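Local coordinates for protein probable thiosulfate sulfurtransferase (PDB 2EG4) that probably transfers sulfur from thiosulfate to cyanide, and binds a zinc ion, at residues Thr78-Gln90 with Val113-Ala125. Sequence-based numbering, arbitrary orientation.
Sequences TAFFLGLGGLEVQ and VVAKLRRDWLLTA
Gly-85 and Leu-84 offer the carbonyls of the last helical residue and the one after it to the chain crossing the helix end: Lys-116 N bonds to Gly-85 O at 2.9 Å, and Arg-118 N to Leu-84 O at 2.8 Å. The helix closes in a Schellman motif at Gly-86, and 113-125 runs mostly through the loop between strand 89-92 and helix 125-129, leading from the first rhodanese-like domain into the second; this crossing chain takes up two carbonyls at the helix end. Arg-118 then bends at chi3 (-65°) and lays its guanidinium beside the turn. Arg-118 NE makes a weak bond to Gly-83 O, while Arg-118 NH2 reaches a long salt bridge with Glu-88 OE2 at 3.5 Å, the carboxylate and guanidinium planes 38° apart. Replacing Arg-118 by an alanine is likely to leave the Glu-88 carboxylate without this charge partner and open a gap beside Gly-83. Arg-118 CD lies over one face of the Trp-121 indole, toward its rim. Trp-121 brings the same ring against the helix, CZ3 lying 3.4 Å from Gly-83 CA; a side chain on that glycine would collide with it. Phe-80 lies nearly parallel to the indole but slid aside with little overlap, and Phe-201 of the second domain meets the indole as well. Leu-84, its CG anti to the backbone N (chi1 177°), sends CG to within 4.0 Å of Leu-117 CD2 and CD1 to 4.1 Å from Leu-122 CB.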
loop_
_atom_site.group_PDB
_atom_site.type_symbol
_atom_site.label_atom_id
_atom_site.label_comp_id
_atom_site.label_asym_id
_atom_site.label_seq_id
_atom_site.Cartn_x
_atom_site.Cartn_y
_atom_site.Cartn_z
ATOM N N THR A 78 3.115 -3.255 -0.396
ATOM C CA THR A 78 3.149 -4.497 -1.142
ATOM C C THR A 78 1.768 -5.161 -1.076
ATOM O O THR A 78 1.260 -5.610 -2.100
ATOM C CB THR A 78 4.267 -5.433 -0.610
ATOM O OG1 THR A 78 5.532 -4.739 -0.675
ATOM C CG2 THR A 78 4.378 -6.689 -1.493
ATOM N N ALA A 79 1.152 -5.215 0.112
ATOM C CA ALA A 79 -0.178 -5.809 0.231
ATOM C C ALA A 79 -1.187 -5.030 -0.602
ATOM O O ALA A 79 -2.120 -5.608 -1.169
ATOM C CB ALA A 79 -0.626 -5.845 1.701
ATOM N N PHE A 80 -0.992 -3.722 -0.658
ATOM C CA PHE A 80 -1.879 -2.870 -1.431
ATOM C C PHE A 80 -1.832 -3.262 -2.907
ATOM O O PHE A 80 -2.873 -3.386 -3.549
ATOM C CB PHE A 80 -1.514 -1.403 -1.281
ATOM C CG PHE A 80 -2.461 -0.491 -2.017
ATOM C CD1 PHE A 80 -3.770 -0.316 -1.558
ATOM C CD2 PHE A 80 -2.080 0.102 -3.216
ATOM C CE1 PHE A 80 -4.686 0.434 -2.292
ATOM C CE2 PHE A 80 -2.998 0.859 -3.960
ATOM C CZ PHE A 80 -4.294 1.019 -3.496
ATOM N N PHE A 81 -0.644 -3.467 -3.445
ATOM C CA PHE A 81 -0.553 -3.878 -4.848
ATOM C C PHE A 81 -1.212 -5.241 -5.076
ATOM O O PHE A 81 -1.929 -5.436 -6.058
ATOM C CB PHE A 81 0.914 -3.975 -5.293
ATOM C CG PHE A 81 1.513 -2.670 -5.712
ATOM C CD1 PHE A 81 1.118 -2.064 -6.905
ATOM C CD2 PHE A 81 2.494 -2.067 -4.953
ATOM C CE1 PHE A 81 1.713 -0.868 -7.328
ATOM C CE2 PHE A 81 3.109 -0.869 -5.360
ATOM C CZ PHE A 81 2.711 -0.267 -6.561
ATOM N N LEU A 82 -0.947 -6.215 -4.193
ATOM C CA LEU A 82 -1.535 -7.533 -4.414
ATOM C C LEU A 82 -3.064 -7.487 -4.337
ATOM O O LEU A 82 -3.741 -8.122 -5.152
ATOM C CB LEU A 82 -0.940 -8.548 -3.417
ATOM C CG LEU A 82 0.294 -9.321 -3.931
ATOM C CD1 LEU A 82 1.284 -8.382 -4.570
ATOM C CD2 LEU A 82 0.961 -10.113 -2.789
ATOM N N GLY A 83 -3.601 -6.727 -3.382
ATOM C CA GLY A 83 -5.048 -6.612 -3.253
ATOM C C GLY A 83 -5.632 -5.838 -4.434
ATOM O O GLY A 83 -6.733 -6.114 -4.914
ATOM N N LEU A 84 -4.886 -4.848 -4.893
ATOM C CA LEU A 84 -5.306 -4.030 -6.040
ATOM C C LEU A 84 -5.399 -4.881 -7.311
ATOM O O LEU A 84 -6.165 -4.569 -8.232
ATOM C CB LEU A 84 -4.309 -2.885 -6.229
ATOM C CG LEU A 84 -4.537 -1.953 -7.435
ATOM C CD1 LEU A 84 -5.867 -1.211 -7.310
ATOM C CD2 LEU A 84 -3.391 -0.962 -7.508
ATOM N N GLY A 85 -4.612 -5.951 -7.360
ATOM C CA GLY A 85 -4.644 -6.855 -8.492
ATOM C C GLY A 85 -5.756 -7.876 -8.358
ATOM O O GLY A 85 -5.857 -8.788 -9.185
ATOM N N GLY A 86 -6.560 -7.754 -7.300
ATOM C CA GLY A 86 -7.679 -8.665 -7.103
ATOM C C GLY A 86 -7.486 -9.876 -6.203
ATOM O O GLY A 86 -8.380 -10.718 -6.094
ATOM N N LEU A 87 -6.321 -10.004 -5.585
ATOM C CA LEU A 87 -6.098 -11.134 -4.683
ATOM C C LEU A 87 -6.687 -10.838 -3.316
ATOM O O LEU A 87 -6.768 -9.682 -2.908
ATOM C CB LEU A 87 -4.608 -11.390 -4.514
ATOM C CG LEU A 87 -3.848 -11.923 -5.718
ATOM C CD1 LEU A 87 -2.354 -11.917 -5.408
ATOM C CD2 LEU A 87 -4.339 -13.324 -6.037
ATOM N N GLU A 88 -7.115 -11.889 -2.613
ATOM C CA GLU A 88 -7.633 -11.742 -1.262
ATOM C C GLU A 88 -6.368 -11.721 -0.397
ATOM O O GLU A 88 -5.587 -12.655 -0.435
ATOM C CB GLU A 88 -8.517 -12.939 -0.904
ATOM C CG GLU A 88 -9.802 -12.983 -1.733
ATOM C CD GLU A 88 -10.574 -11.660 -1.676
ATOM O OE1 GLU A 88 -10.867 -11.192 -0.551
ATOM O OE2 GLU A 88 -10.887 -11.095 -2.754
ATOM N N VAL A 89 -6.146 -10.633 0.332
ATOM C CA VAL A 89 -4.929 -10.512 1.131
ATOM C C VAL A 89 -5.161 -10.287 2.603
ATOM O O VAL A 89 -6.195 -9.741 3.019
ATOM C CB VAL A 89 -4.029 -9.342 0.607
ATOM C CG1 VAL A 89 -3.649 -9.602 -0.832
ATOM C CG2 VAL A 89 -4.764 -8.009 0.713
ATOM N N GLN A 90 -4.186 -10.712 3.403
ATOM C CA GLN A 90 -4.245 -10.526 4.840
ATOM C C GLN A 90 -2.845 -10.145 5.305
ATOM O O GLN A 90 -1.869 -10.662 4.776
ATOM C CB GLN A 90 -4.680 -11.824 5.522
ATOM C CG GLN A 90 -4.834 -11.728 7.018
ATOM C CD GLN A 90 -5.440 -12.998 7.592
ATOM O OE1 GLN A 90 -6.357 -13.576 7.002
ATOM N NE2 GLN A 90 -4.938 -13.434 8.742
ATOM N N VAL A 113 -3.019 -17.436 -12.882
ATOM C CA VAL A 113 -3.899 -16.415 -12.355
ATOM C C VAL A 113 -3.738 -15.146 -13.186
ATOM O O VAL A 113 -2.668 -14.877 -13.729
ATOM C CB VAL A 113 -3.543 -16.090 -10.890
ATOM C CG1 VAL A 113 -2.147 -15.502 -10.829
ATOM C CG2 VAL A 113 -4.558 -15.122 -10.294
ATOM N N VAL A 114 -4.806 -14.372 -13.288
ATOM C CA VAL A 114 -4.749 -13.129 -14.041
ATOM C C VAL A 114 -5.266 -12.027 -13.142
ATOM O O VAL A 114 -6.334 -12.149 -12.547
ATOM C CB VAL A 114 -5.621 -13.203 -15.311
ATOM C CG1 VAL A 114 -5.613 -11.864 -16.027
ATOM C CG2 VAL A 114 -5.093 -14.299 -16.222
ATOM N N ALA A 115 -4.503 -10.951 -13.032
ATOM C CA ALA A 115 -4.911 -9.839 -12.191
ATOM C C ALA A 115 -6.126 -9.136 -12.776
ATOM O O ALA A 115 -6.312 -9.109 -13.988
ATOM C CB ALA A 115 -3.756 -8.843 -12.042
ATOM N N LYS A 116 -6.946 -8.579 -11.894
ATOM C CA LYS A 116 -8.139 -7.821 -12.270
ATOM C C LYS A 116 -8.125 -6.623 -11.328
ATOM O O LYS A 116 -8.355 -6.772 -10.120
ATOM C CB LYS A 116 -9.406 -8.648 -12.044
ATOM C CG LYS A 116 -10.682 -7.947 -12.470
ATOM C CD LYS A 116 -10.701 -7.740 -13.970
ATOM C CE LYS A 116 -12.016 -7.145 -14.435
ATOM N NZ LYS A 116 -12.123 -7.145 -15.922
ATOM N N LEU A 117 -7.854 -5.433 -11.857
ATOM C CA LEU A 117 -7.776 -4.249 -11.004
ATOM C C LEU A 117 -8.980 -3.924 -10.157
ATOM O O LEU A 117 -10.108 -3.845 -10.641
ATOM C CB LEU A 117 -7.457 -2.990 -11.809
ATOM C CG LEU A 117 -6.042 -2.709 -12.306
ATOM C CD1 LEU A 117 -5.964 -1.225 -12.674
ATOM C CD2 LEU A 117 -5.001 -3.031 -11.240
ATOM N N ARG A 118 -8.719 -3.684 -8.883
ATOM C CA ARG A 118 -9.768 -3.306 -7.957
ATOM C C ARG A 118 -9.737 -1.778 -7.939
ATOM O O ARG A 118 -9.190 -1.179 -7.021
ATOM C CB ARG A 118 -9.453 -3.879 -6.575
ATOM C CG ARG A 118 -10.674 -4.348 -5.823
ATOM C CD ARG A 118 -10.306 -5.017 -4.509
ATOM N NE ARG A 118 -9.561 -6.257 -4.689
ATOM C CZ ARG A 118 -9.718 -7.329 -3.920
ATOM N NH1 ARG A 118 -10.596 -7.304 -2.923
ATOM N NH2 ARG A 118 -9.008 -8.426 -4.145
ATOM N N ARG A 119 -10.312 -1.139 -8.964
ATOM C CA ARG A 119 -10.293 0.318 -9.046
ATOM C C ARG A 119 -10.856 0.976 -7.804
ATOM O O ARG A 119 -10.481 2.097 -7.470
ATOM C CB ARG A 119 -11.074 0.826 -10.274
ATOM C CG ARG A 119 -10.301 0.783 -11.586
ATOM C CD ARG A 119 -9.089 1.718 -11.569
ATOM N NE ARG A 119 -9.456 3.136 -11.490
ATOM C CZ ARG A 119 -10.009 3.834 -12.478
ATOM N NH1 ARG A 119 -10.268 3.257 -13.645
ATOM N NH2 ARG A 119 -10.310 5.112 -12.295
ATOM N N ASP A 120 -11.756 0.275 -7.119
ATOM C CA ASP A 120 -12.366 0.826 -5.912
ATOM C C ASP A 120 -11.365 1.092 -4.785
ATOM O O ASP A 120 -11.610 1.913 -3.894
ATOM C CB ASP A 120 -13.508 -0.089 -5.411
ATOM C CG ASP A 120 -13.110 -1.554 -5.306
ATOM O OD1 ASP A 120 -12.802 -2.167 -6.355
ATOM O OD2 ASP A 120 -13.117 -2.103 -4.177
ATOM N N TRP A 121 -10.232 0.401 -4.820
ATOM C CA TRP A 121 -9.201 0.587 -3.796
ATOM C C TRP A 121 -8.315 1.798 -4.072
ATOM O O TRP A 121 -7.618 2.308 -3.199
ATOM C CB TRP A 121 -8.281 -0.633 -3.784
ATOM C CG TRP A 121 -8.752 -1.774 -2.951
ATOM C CD1 TRP A 121 -10.045 -2.113 -2.673
ATOM C CD2 TRP A 121 -7.923 -2.726 -2.270
ATOM N NE1 TRP A 121 -10.072 -3.223 -1.847
ATOM C CE2 TRP A 121 -8.784 -3.616 -1.586
ATOM C CE3 TRP A 121 -6.533 -2.912 -2.172
ATOM C CZ2 TRP A 121 -8.302 -4.681 -0.808
ATOM C CZ3 TRP A 121 -6.049 -3.963 -1.407
ATOM C CH2 TRP A 121 -6.934 -4.840 -0.729
ATOM N N LEU A 122 -8.350 2.246 -5.311
ATOM C CA LEU A 122 -7.465 3.294 -5.767
ATOM C C LEU A 122 -8.035 4.670 -6.060
ATOM O O LEU A 122 -9.210 4.814 -6.352
ATOM C CB LEU A 122 -6.812 2.774 -7.053
ATOM C CG LEU A 122 -5.897 3.627 -7.921
ATOM C CD1 LEU A 122 -4.553 3.762 -7.239
ATOM C CD2 LEU A 122 -5.748 2.970 -9.304
ATOM N N LEU A 123 -7.162 5.663 -5.969
ATOM C CA LEU A 123 -7.459 7.025 -6.396
ATOM C C LEU A 123 -6.398 7.397 -7.455
ATOM O O LEU A 123 -5.198 7.286 -7.212
ATOM C CB LEU A 123 -7.307 8.040 -5.267
ATOM C CG LEU A 123 -8.404 8.096 -4.221
ATOM C CD1 LEU A 123 -8.010 9.147 -3.194
ATOM C CD2 LEU A 123 -9.740 8.428 -4.871
ATOM N N THR A 124 -6.840 7.846 -8.621
ATOM C CA THR A 124 -5.913 8.324 -9.632
ATOM C C THR A 124 -5.789 9.805 -9.252
ATOM O O THR A 124 -6.547 10.276 -8.388
ATOM C CB THR A 124 -6.524 8.264 -11.038
ATOM O OG1 THR A 124 -7.762 8.984 -11.027
ATOM C CG2 THR A 124 -6.787 6.815 -11.468
ATOM N N ALA A 125 -4.886 10.536 -9.899
ATOM C CA ALA A 125 -4.693 11.962 -9.607
ATOM C C ALA A 125 -5.987 12.712 -9.824
ATOM O O ALA A 125 -6.369 13.558 -9.020
ATOM C CB ALA A 125 -3.620 12.562 -10.494
#